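Local structure of tryptophan halogenase superfamily (Brevundimonas sp. BAL3, 6FRL) at residues T61-Y66 against F161-H166; T83-I88 against P266-T271; P326-Q331 against Q385-M390. The protein is a flavin-dependent halogenase that prefers bromination over chlorination and probably uses reduced flavin to generate the halogenating agent. One frame throughout, in Å; residues are numbered along the deposited sequence.

Interaction 1 of 3, residues T61-Y66 against F161-H166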
loop_
_atom_site.group_PDB
_atom_site.type_symbol
_atom_site.label_atom_id
_atom_site.label_comp_id
_atom_site.label_asym_id
_atom_site.label_seq_id
_atom_site.Cartn_x
_atom_site.Cartn_y
_atom_site.Cartn_z
ATOM N N THR B 61 -5.518 -7.826 14.475
ATOM C CA THR B 61 -4.482 -6.915 14.905
ATOM C C THR B 61 -4.292 -6.967 16.454
ATOM O O THR B 61 -3.173 -6.878 16.924
ATOM C CB THR B 61 -4.753 -5.461 14.439
ATOM O OG1 THR B 61 -6.042 -5.008 14.915
ATOM C CG2 THR B 61 -4.678 -5.325 12.927
ATOM N N ILE B 62 -5.359 -7.134 17.238
ATOM C CA ILE B 62 -5.246 -7.108 18.724
ATOM C C ILE B 62 -4.285 -8.193 19.280
ATOM O O ILE B 62 -3.620 -7.970 20.289
ATOM C CB ILE B 62 -6.638 -7.176 19.426
ATOM C CG1 ILE B 62 -6.574 -6.686 20.861
ATOM C CG2 ILE B 62 -7.164 -8.604 19.489
ATOM C CD1 ILE B 62 -6.125 -5.260 21.044
ATOM N N ARG B 63 -4.195 -9.337 18.603
ATOM C CA ARG B 63 -3.272 -10.416 19.018
ATOM C C ARG B 63 -1.831 -9.998 18.775
ATOM O O ARG B 63 -0.966 -10.361 19.568
ATOM C CB ARG B 63 -3.595 -11.783 18.353
ATOM C CG ARG B 63 -5.045 -12.263 18.632
ATOM C CD ARG B 63 -5.366 -13.687 18.184
ATOM N NE ARG B 63 -4.825 -13.953 16.858
ATOM C CZ ARG B 63 -3.682 -14.574 16.594
ATOM N NH1 ARG B 63 -2.915 -15.078 17.567
ATOM N NH2 ARG B 63 -3.311 -14.711 15.331
ATOM N N ARG B 64 -1.575 -9.219 17.728
ATOM C CA ARG B 64 -0.265 -8.631 17.512
ATOM C C ARG B 64 0.039 -7.534 18.550
ATOM O O ARG B 64 1.176 -7.386 18.960
ATOM C CB ARG B 64 -0.122 -8.090 16.074
ATOM C CG ARG B 64 1.251 -7.494 15.756
ATOM C CD ARG B 64 1.302 -6.814 14.377
ATOM N NE ARG B 64 0.594 -5.501 14.320
ATOM C CZ ARG B 64 -0.376 -5.145 13.452
ATOM N NH1 ARG B 64 -0.824 -5.971 12.495
ATOM N NH2 ARG B 64 -0.912 -3.926 13.534
ATOM N N PHE B 65 -0.982 -6.783 18.963
ATOM C CA PHE B 65 -0.799 -5.677 19.906
ATOM C C PHE B 65 -0.234 -6.209 21.217
ATOM O O PHE B 65 0.825 -5.773 21.675
ATOM C CB PHE B 65 -2.108 -4.901 20.113
ATOM C CG PHE B 65 -2.042 -3.879 21.202
ATOM C CD1 PHE B 65 -1.591 -2.576 20.934
ATOM C CD2 PHE B 65 -2.438 -4.199 22.499
ATOM C CE1 PHE B 65 -1.516 -1.637 21.942
ATOM C CE2 PHE B 65 -2.339 -3.268 23.523
ATOM C CZ PHE B 65 -1.885 -1.991 23.242
ATOM N N TYR B 66 -0.922 -7.177 21.803
ATOM C CA TYR B 66 -0.453 -7.779 23.065
ATOM C C TYR B 66 0.742 -8.729 22.845
ATOM O O TYR B 66 1.553 -8.941 23.776
ATOM C CB TYR B 66 -1.601 -8.406 23.878
ATOM C CG TYR B 66 -2.402 -9.585 23.302
ATOM C CD1 TYR B 66 -1.868 -10.854 23.243
ATOM C CD2 TYR B 66 -3.749 -9.444 22.981
ATOM C CE1 TYR B 66 -2.622 -11.949 22.796
ATOM C CE2 TYR B 66 -4.513 -10.511 22.551
ATOM C CZ TYR B 66 -3.948 -11.766 22.450
ATOM O OH TYR B 66 -4.695 -12.833 22.001
ATOM N N PHE B 161 -5.862 -18.607 7.348
ATOM C CA PHE B 161 -6.925 -17.802 7.978
ATOM C C PHE B 161 -6.315 -17.149 9.220
ATOM O O PHE B 161 -5.253 -17.596 9.684
ATOM C CB PHE B 161 -8.180 -18.647 8.339
ATOM C CG PHE B 161 -7.918 -19.753 9.340
ATOM C CD1 PHE B 161 -7.290 -20.921 8.951
ATOM C CD2 PHE B 161 -8.324 -19.640 10.665
ATOM C CE1 PHE B 161 -7.071 -21.957 9.864
ATOM C CE2 PHE B 161 -8.075 -20.667 11.587
ATOM C CZ PHE B 161 -7.455 -21.828 11.174
ATOM N N ASP B 162 -6.961 -16.097 9.735
ATOM C CA ASP B 162 -6.585 -15.536 11.042
ATOM C C ASP B 162 -7.786 -15.541 12.006
ATOM O O ASP B 162 -8.908 -15.971 11.646
ATOM C CB ASP B 162 -5.928 -14.162 10.849
ATOM C CG ASP B 162 -4.883 -13.813 11.941
ATOM O OD1 ASP B 162 -4.677 -14.581 12.921
ATOM O OD2 ASP B 162 -4.290 -12.719 11.805
ATOM N N TRP B 163 -7.545 -15.122 13.237
ATOM C CA TRP B 163 -8.574 -15.158 14.281
ATOM C C TRP B 163 -8.337 -14.078 15.314
ATOM O O TRP B 163 -7.220 -13.565 15.452
ATOM C CB TRP B 163 -8.577 -16.528 14.953
ATOM C CG TRP B 163 -7.317 -16.868 15.770
ATOM C CD1 TRP B 163 -6.084 -17.240 15.289
ATOM C CD2 TRP B 163 -7.204 -16.880 17.212
ATOM N NE1 TRP B 163 -5.215 -17.456 16.342
ATOM C CE2 TRP B 163 -5.885 -17.256 17.526
ATOM C CE3 TRP B 163 -8.092 -16.604 18.256
ATOM C CZ2 TRP B 163 -5.450 -17.366 18.819
ATOM C CZ3 TRP B 163 -7.641 -16.717 19.569
ATOM C CH2 TRP B 163 -6.347 -17.093 19.833
ATOM N N ALA B 164 -9.389 -13.746 16.049
ATOM C CA ALA B 164 -9.328 -12.669 17.042
ATOM C C ALA B 164 -10.082 -13.085 18.300
ATOM O O ALA B 164 -10.371 -14.273 18.464
ATOM C CB ALA B 164 -9.888 -11.356 16.444
ATOM N N LEU B 165 -10.375 -12.116 19.177
ATOM C CA LEU B 165 -11.058 -12.389 20.442
ATOM C C LEU B 165 -12.421 -11.723 20.596
ATOM O O LEU B 165 -12.678 -10.597 20.085
ATOM C CB LEU B 165 -10.197 -11.922 21.623
ATOM C CG LEU B 165 -8.724 -12.287 21.644
ATOM C CD1 LEU B 165 -8.088 -11.777 22.941
ATOM C CD2 LEU B 165 -8.563 -13.786 21.467
ATOM N N HIS B 166 -13.302 -12.442 21.295
ATOM C CA HIS B 166 -14.414 -11.836 22.002
ATOM C C HIS B 166 -13.910 -11.742 23.431
ATOM O O HIS B 166 -13.481 -12.755 23.979
ATOM C CB HIS B 166 -15.670 -12.737 21.961
ATOM C CG HIS B 166 -16.130 -13.097 20.582
ATOM N ND1 HIS B 166 -16.110 -14.390 20.112
ATOM C CD2 HIS B 166 -16.630 -12.331 19.575
ATOM C CE1 HIS B 166 -16.579 -14.408 18.873
ATOM N NE2 HIS B 166 -16.889 -13.169 18.518
#
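D162 OD1 is held by two N-H groups, one from each segment. R63 NH2 donates to D162 OD1 from the helix at 2.8 Å in a salt bridge, and the backbone N of W163 adds a weak bond from the residue next door. R63 and D162 meet tip to tip: OD1 offers its syn lone pair and lies close to the guanidinium plane, while the carboxylate itself is turned 85° to that plane. The same arginine also takes hold of the backbone. Its chain bends at chi3 (-44°), which turns R63 NE onto W163 O for a second bond of 2.8 Å; here the donor stands above the carbonyl plane.

With two of its nitrogens fixed in this way, the guanidinium is laid flat on the W163 indole, the two planes only 14° apart. R63 CZ sits 3.7 Å from the centroid of the five-membered ring of W163, a cation-pi contact, with NE1 beneath the centre of the guanidinium. Further back along the chain, R63 CD rests over the six-membered ring of W163, 3.6 Å from its centroid, as a CH-pi contact. The indole thus supports both the charged end of R63 and the methylene next to it. One helical turn on, Y66 OH comes within 3.7 Å of L165 CD1, the two side chains meeting tip to tip; the hydroxyl bonds to D73, which also forms a salt bridge with R63 NH1.

D73 begins helix 73-79, and M77 of that helix touches both W163 and L165. On another side of helix 61-68, I62 and F65 pack on helices 20-33 and 354-367, while strand 164-168 runs between strands 55-57 and 83-85 in a small antiparallel sheet.

Interaction 2 of 3, residues T83-I88 against P266-T271; sequences TCKLGI and PFTRVT
L86 N reaches P266 O at 2.9 Å in a nearly straight bond (170° at the hydrogen), and the touching parts, 84-88 and 266-270, run in roughly the same direction, 27° apart. The next link is looser: T268 N to G87 O is a weak bond of 3.3 Å. Ahead of the first bond, P266 CA approaches C84 O at 3.3 Å as a CA-H...O contact. I88 and T268 form a parallel bridge, and T268 carries the pairing on by a backbone bond to R89.

The 83-88 segment passes from one sheet to another. Strand 83-85 edges a three-stranded antiparallel sheet, where K85 pairs with A164, whereas strand 87-91 joins 268-273 as the one parallel pair of a mixed seven-stranded sheet. That large sheet is consistent with the second domain of the flavin monooxygenase-like fold shared by flavin-dependent halogenases. L86 makes the change of direction, and G87 follows it in an extended conformation with positive phi.

I88 and T268 put their side chains on the same face of the sheet. There I88 CG2 packs on V270 CG2 at 3.5 Å, the two branched chains crossing at a slant. K85, extended all along its chain, passes T268 with CD and CE each 3.6 Å from OG1. The chi1 of T268 (-58°) places this hydroxyl beside its own backbone N, and it bonds to H166 NE2, while K85 NZ continues to S352 OG and T58 O. L86 CD1 lies 4.3 Å from P266 CB, its side chain resting on L141 and A142 of helix 137-143.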
loop_
_atom_site.group_PDB
_atom_site.type_symbol
_atom_site.label_atom_id
_atom_site.label_comp_id
_atom_site.label_asym_id
_atom_site.label_seq_id
_atom_site.Cartn_x
_atom_site.Cartn_y
_atom_site.Cartn_z
ATOM N N THR B 83 -13.264 -15.746 24.258
ATOM C CA THR B 83 -13.419 -16.872 23.332
ATOM C C THR B 83 -12.853 -16.479 21.952
ATOM O O THR B 83 -12.568 -15.304 21.693
ATOM C CB THR B 83 -14.905 -17.237 23.137
ATOM O OG1 THR B 83 -15.574 -16.160 22.461
ATOM C CG2 THR B 83 -15.588 -17.476 24.469
ATOM N N CYS B 84 -12.717 -17.471 21.086
ATOM C CA CYS B 84 -12.224 -17.265 19.727
ATOM C C CYS B 84 -13.247 -16.584 18.815
ATOM O O CYS B 84 -14.454 -16.819 18.948
ATOM C CB CYS B 84 -11.843 -18.606 19.100
ATOM S SG CYS B 84 -10.675 -19.562 20.083
ATOM N N LYS B 85 -12.752 -15.727 17.918
ATOM C CA LYS B 85 -13.581 -15.083 16.895
ATOM C C LYS B 85 -12.990 -15.332 15.511
ATOM O O LYS B 85 -11.917 -14.778 15.164
ATOM C CB LYS B 85 -13.706 -13.575 17.109
ATOM C CG LYS B 85 -14.549 -12.923 16.003
ATOM C CD LYS B 85 -14.758 -11.444 16.180
ATOM C CE LYS B 85 -15.352 -10.784 14.951
ATOM N NZ LYS B 85 -15.101 -9.302 14.924
ATOM N N LEU B 86 -13.689 -16.153 14.722
ATOM C CA LEU B 86 -13.273 -16.406 13.340
ATOM C C LEU B 86 -13.814 -15.431 12.264
ATOM O O LEU B 86 -13.353 -15.475 11.124
ATOM C CB LEU B 86 -13.627 -17.828 12.959
ATOM C CG LEU B 86 -12.706 -18.849 13.618
ATOM C CD1 LEU B 86 -13.274 -20.231 13.373
ATOM C CD2 LEU B 86 -11.274 -18.742 13.121
ATOM N N GLY B 87 -14.780 -14.587 12.639
ATOM C CA GLY B 87 -15.426 -13.622 11.731
ATOM C C GLY B 87 -16.766 -13.132 12.277
ATOM O O GLY B 87 -17.098 -13.380 13.443
ATOM N N ILE B 88 -17.550 -12.453 11.457
ATOM C CA ILE B 88 -18.875 -11.974 11.897
ATOM C C ILE B 88 -19.939 -12.589 11.032
ATOM O O ILE B 88 -19.772 -12.694 9.811
ATOM C CB ILE B 88 -19.006 -10.447 11.771
ATOM C CG1 ILE B 88 -17.914 -9.748 12.580
ATOM C CG2 ILE B 88 -20.401 -9.964 12.189
ATOM C CD1 ILE B 88 -17.886 -8.233 12.369
ATOM N N PRO B 266 -17.793 -19.579 17.860
ATOM C CA PRO B 266 -16.599 -18.817 17.464
ATOM C C PRO B 266 -16.862 -17.723 16.408
ATOM O O PRO B 266 -16.090 -17.567 15.453
ATOM C CB PRO B 266 -15.666 -19.903 16.909
ATOM C CG PRO B 266 -16.587 -20.919 16.342
ATOM C CD PRO B 266 -17.918 -20.830 17.091
ATOM N N PHE B 267 -17.926 -16.963 16.602
ATOM C CA PHE B 267 -18.232 -15.815 15.762
ATOM C C PHE B 267 -19.179 -14.858 16.470
ATOM O O PHE B 267 -19.884 -15.240 17.417
ATOM C CB PHE B 267 -18.840 -16.242 14.447
ATOM C CG PHE B 267 -20.017 -17.161 14.584
ATOM C CD1 PHE B 267 -21.269 -16.653 14.888
ATOM C CD2 PHE B 267 -19.868 -18.552 14.387
ATOM C CE1 PHE B 267 -22.368 -17.519 14.995
ATOM C CE2 PHE B 267 -20.947 -19.411 14.489
ATOM C CZ PHE B 267 -22.199 -18.897 14.818
ATOM N N THR B 268 -19.182 -13.611 16.004
ATOM C CA THR B 268 -20.112 -12.599 16.483
ATOM C C THR B 268 -21.378 -12.705 15.628
ATOM O O THR B 268 -21.286 -12.913 14.404
ATOM C CB THR B 268 -19.455 -11.224 16.343
ATOM O OG1 THR B 268 -18.240 -11.229 17.085
ATOM C CG2 THR B 268 -20.350 -10.125 16.851
ATOM N N ARG B 269 -22.546 -12.595 16.265
ATOM C CA ARG B 269 -23.830 -12.558 15.522
ATOM C C ARG B 269 -24.261 -11.134 15.284
ATOM O O ARG B 269 -24.321 -10.372 16.240
ATOM C CB ARG B 269 -24.947 -13.250 16.277
ATOM C CG ARG B 269 -24.897 -14.766 16.230
ATOM C CD ARG B 269 -25.765 -15.369 17.330
ATOM N NE ARG B 269 -25.213 -16.638 17.782
ATOM C CZ ARG B 269 -25.313 -17.774 17.110
ATOM N NH1 ARG B 269 -25.966 -17.842 15.930
ATOM N NH2 ARG B 269 -24.737 -18.867 17.614
ATOM N N VAL B 270 -24.546 -10.779 14.025
ATOM C CA VAL B 270 -25.144 -9.473 13.714
ATOM C C VAL B 270 -26.446 -9.652 12.954
ATOM O O VAL B 270 -26.423 -9.980 11.792
ATOM C CB VAL B 270 -24.182 -8.556 12.942
ATOM C CG1 VAL B 270 -24.869 -7.263 12.532
ATOM C CG2 VAL B 270 -22.975 -8.218 13.811
ATOM N N THR B 271 -27.568 -9.428 13.647
ATOM C CA THR B 271 -28.913 -9.736 13.159
ATOM C C THR B 271 -29.684 -8.445 12.835
ATOM O O THR B 271 -29.953 -7.624 13.725
ATOM C CB THR B 271 -29.707 -10.559 14.196
ATOM O OG1 THR B 271 -29.003 -11.769 14.488
ATOM C CG2 THR B 271 -31.117 -10.914 13.674
#

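Interaction 3 of 3, residues P326-Q331 against Q385-M390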
loop_
_atom_site.group_PDB
_atom_site.type_symbol
_atom_site.label_atom_id
_atom_site.label_comp_id
_atom_site.label_asym_id
_atom_site.label_seq_id
_atom_site.Cartn_x
_atom_site.Cartn_y
_atom_site.Cartn_z
ATOM N N PRO B 326 -22.020 9.391 15.233
ATOM C CA PRO B 326 -21.005 9.009 14.260
ATOM C C PRO B 326 -20.239 10.186 13.706
ATOM O O PRO B 326 -20.846 11.200 13.332
ATOM C CB PRO B 326 -21.810 8.404 13.118
ATOM C CG PRO B 326 -23.139 8.091 13.668
ATOM C CD PRO B 326 -23.378 9.056 14.766
ATOM N N GLY B 327 -18.927 10.063 13.621
ATOM C CA GLY B 327 -18.125 11.156 13.105
ATOM C C GLY B 327 -16.743 11.150 13.677
ATOM O O GLY B 327 -16.385 10.244 14.430
ATOM N N ARG B 328 -15.965 12.166 13.326
ATOM C CA ARG B 328 -14.598 12.261 13.784
ATOM C C ARG B 328 -14.266 13.674 14.235
ATOM O O ARG B 328 -14.749 14.667 13.681
ATOM C CB ARG B 328 -13.610 11.803 12.683
ATOM C CG ARG B 328 -13.402 12.810 11.573
ATOM C CD ARG B 328 -12.461 12.311 10.501
ATOM N NE ARG B 328 -12.333 13.326 9.483
ATOM C CZ ARG B 328 -11.626 14.448 9.604
ATOM N NH1 ARG B 328 -10.928 14.729 10.708
ATOM N NH2 ARG B 328 -11.618 15.324 8.603
ATOM N N ARG B 329 -13.424 13.735 15.260
ATOM C CA ARG B 329 -12.736 14.951 15.703
ATOM C C ARG B 329 -12.009 15.579 14.498
ATOM O O ARG B 329 -11.365 14.870 13.740
ATOM C CB ARG B 329 -11.742 14.530 16.800
ATOM C CG ARG B 329 -10.983 15.638 17.508
ATOM C CD ARG B 329 -11.916 16.486 18.331
ATOM N NE ARG B 329 -12.734 15.759 19.286
ATOM C CZ ARG B 329 -13.796 16.274 19.905
ATOM N NH1 ARG B 329 -14.222 17.539 19.667
ATOM N NH2 ARG B 329 -14.445 15.509 20.775
ATOM N N SER B 330 -12.107 16.887 14.313
ATOM C CA SER B 330 -11.602 17.524 13.083
ATOM C C SER B 330 -10.100 17.371 12.858
ATOM O O SER B 330 -9.639 17.235 11.730
ATOM C CB SER B 330 -11.995 19.014 13.065
ATOM O OG SER B 330 -13.406 19.128 13.092
ATOM N N GLN B 331 -9.334 17.446 13.944
ATOM C CA GLN B 331 -7.939 17.064 13.941
ATOM C C GLN B 331 -7.739 16.239 15.212
ATOM O O GLN B 331 -8.174 16.625 16.268
ATOM C CB GLN B 331 -7.018 18.288 13.791
ATOM C CG GLN B 331 -6.642 19.095 15.015
ATOM C CD GLN B 331 -5.888 20.385 14.620
ATOM O OE1 GLN B 331 -6.508 21.285 14.067
ATOM N NE2 GLN B 331 -4.562 20.466 14.879
ATOM N N GLN B 385 -3.398 11.010 8.115
ATOM C CA GLN B 385 -3.569 9.552 8.151
ATOM C C GLN B 385 -4.861 9.204 8.904
ATOM O O GLN B 385 -5.702 8.468 8.390
ATOM C CB GLN B 385 -2.357 8.846 8.809
ATOM C CG GLN B 385 -1.041 8.950 8.064
ATOM C CD GLN B 385 0.112 8.158 8.708
ATOM O OE1 GLN B 385 -0.087 7.264 9.547
ATOM N NE2 GLN B 385 1.345 8.492 8.302
ATOM N N THR B 386 -5.009 9.749 10.114
ATOM C CA THR B 386 -6.161 9.457 10.994
ATOM C C THR B 386 -7.516 9.742 10.325
ATOM O O THR B 386 -8.439 8.918 10.367
ATOM C CB THR B 386 -6.041 10.246 12.331
ATOM O OG1 THR B 386 -4.747 10.019 12.933
ATOM C CG2 THR B 386 -7.145 9.845 13.307
ATOM N N ALA B 387 -7.614 10.907 9.700
ATOM C CA ALA B 387 -8.819 11.333 8.965
ATOM C C ALA B 387 -9.149 10.339 7.833
ATOM O O ALA B 387 -10.275 9.853 7.777
ATOM C CB ALA B 387 -8.646 12.738 8.375
ATOM N N ARG B 388 -8.175 10.032 6.977
ATOM C CA ARG B 388 -8.424 9.152 5.859
ATOM C C ARG B 388 -8.851 7.777 6.354
ATOM O O ARG B 388 -9.789 7.189 5.804
ATOM C CB ARG B 388 -7.213 9.020 4.893
ATOM C CG ARG B 388 -6.649 10.322 4.335
ATOM C CD ARG B 388 -7.603 11.118 3.438
ATOM N NE ARG B 388 -8.665 11.887 4.124
ATOM C CZ ARG B 388 -8.532 13.103 4.717
ATOM N NH1 ARG B 388 -7.374 13.751 4.797
ATOM N NH2 ARG B 388 -9.599 13.698 5.249
ATOM N N GLU B 389 -8.186 7.282 7.401
ATOM C CA GLU B 389 -8.493 5.944 7.947
ATOM C C GLU B 389 -9.957 5.857 8.487
ATOM O O GLU B 389 -10.691 4.874 8.243
ATOM C CB GLU B 389 -7.434 5.545 9.012
ATOM C CG GLU B 389 -7.789 4.386 9.955
ATOM C CD GLU B 389 -6.658 4.058 10.913
ATOM O OE1 GLU B 389 -6.681 4.588 12.034
ATOM O OE2 GLU B 389 -5.725 3.300 10.561
ATOM N N MET B 390 -10.375 6.900 9.190
ATOM C CA MET B 390 -11.756 6.971 9.672
ATOM C C MET B 390 -12.735 6.946 8.514
ATOM O O MET B 390 -13.731 6.231 8.571
ATOM C CB MET B 390 -11.986 8.221 10.562
ATOM C CG MET B 390 -11.333 8.132 11.950
ATOM S SD MET B 390 -12.071 6.893 13.030
ATOM C CE MET B 390 -13.649 7.672 13.390
#
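A387 CB lies over the centre of one face of the R328 guanidinium, 3.6 Å from CZ, and the same methyl also sits on a face of the R388 guanidinium, nearer its rim. At the edge of the R328 group, in its plane, is S330 O, which accepts from NH1 at 3.0 Å; R329 O takes a second, weak bond from the same nitrogen. This is strand-on-helix packing: strand 327-329, the middle one of a small antiparallel sheet between 239-241 and 345-346, runs antiparallel to the 385-390 part of helix 376-402, the axes of these short pieces 9.5 Å apart.

The extended chain of R328 from CG to NE carries its flat end across to the helix, with CD passing 4.1 Å from M390 CB. An alanine at R328 would probably strip the guanidinium from the A387 methyl, leave S330 O without this donor and open a gap beside M390 CB. R328 NH2 and R388 NH2, both probably positive, come within 4.2 Å; the repulsion is likely to be eased by D384 and E391, which form salt bridges with R388. W242 touches both R328 and M390, and L357 of helix 354-367 packs on M390 too. Bends at chi2 (-68°) and chi3 (-71°) of M390 fold its end back toward the strand, where CE stops 3.9 Å from G327 O.

Overall arrangement
Interactions 1 and 2 are joined directly: strands 164-168 and 83-85 are neighbours in one small sheet, and A164 and H166 of the first link to K85 and T268 of the second. Their centres lie 13 Å apart, whereas interaction 3 is about 24 and 27 Å from them, centre to centre, and touches neither. Interaction 2 is wholly buried and works through backbone bonds and aliphatic contacts. Interactions 1 and 3 each turn on a partly exposed arginine: in 61-66/161-166 one on the helix reaches a carboxylate and an indole leading into strand 164-168, in 326-331/385-390 one on the strand reaches a methyl and another arginine on the helix. Helix 354-367 packs against both of these.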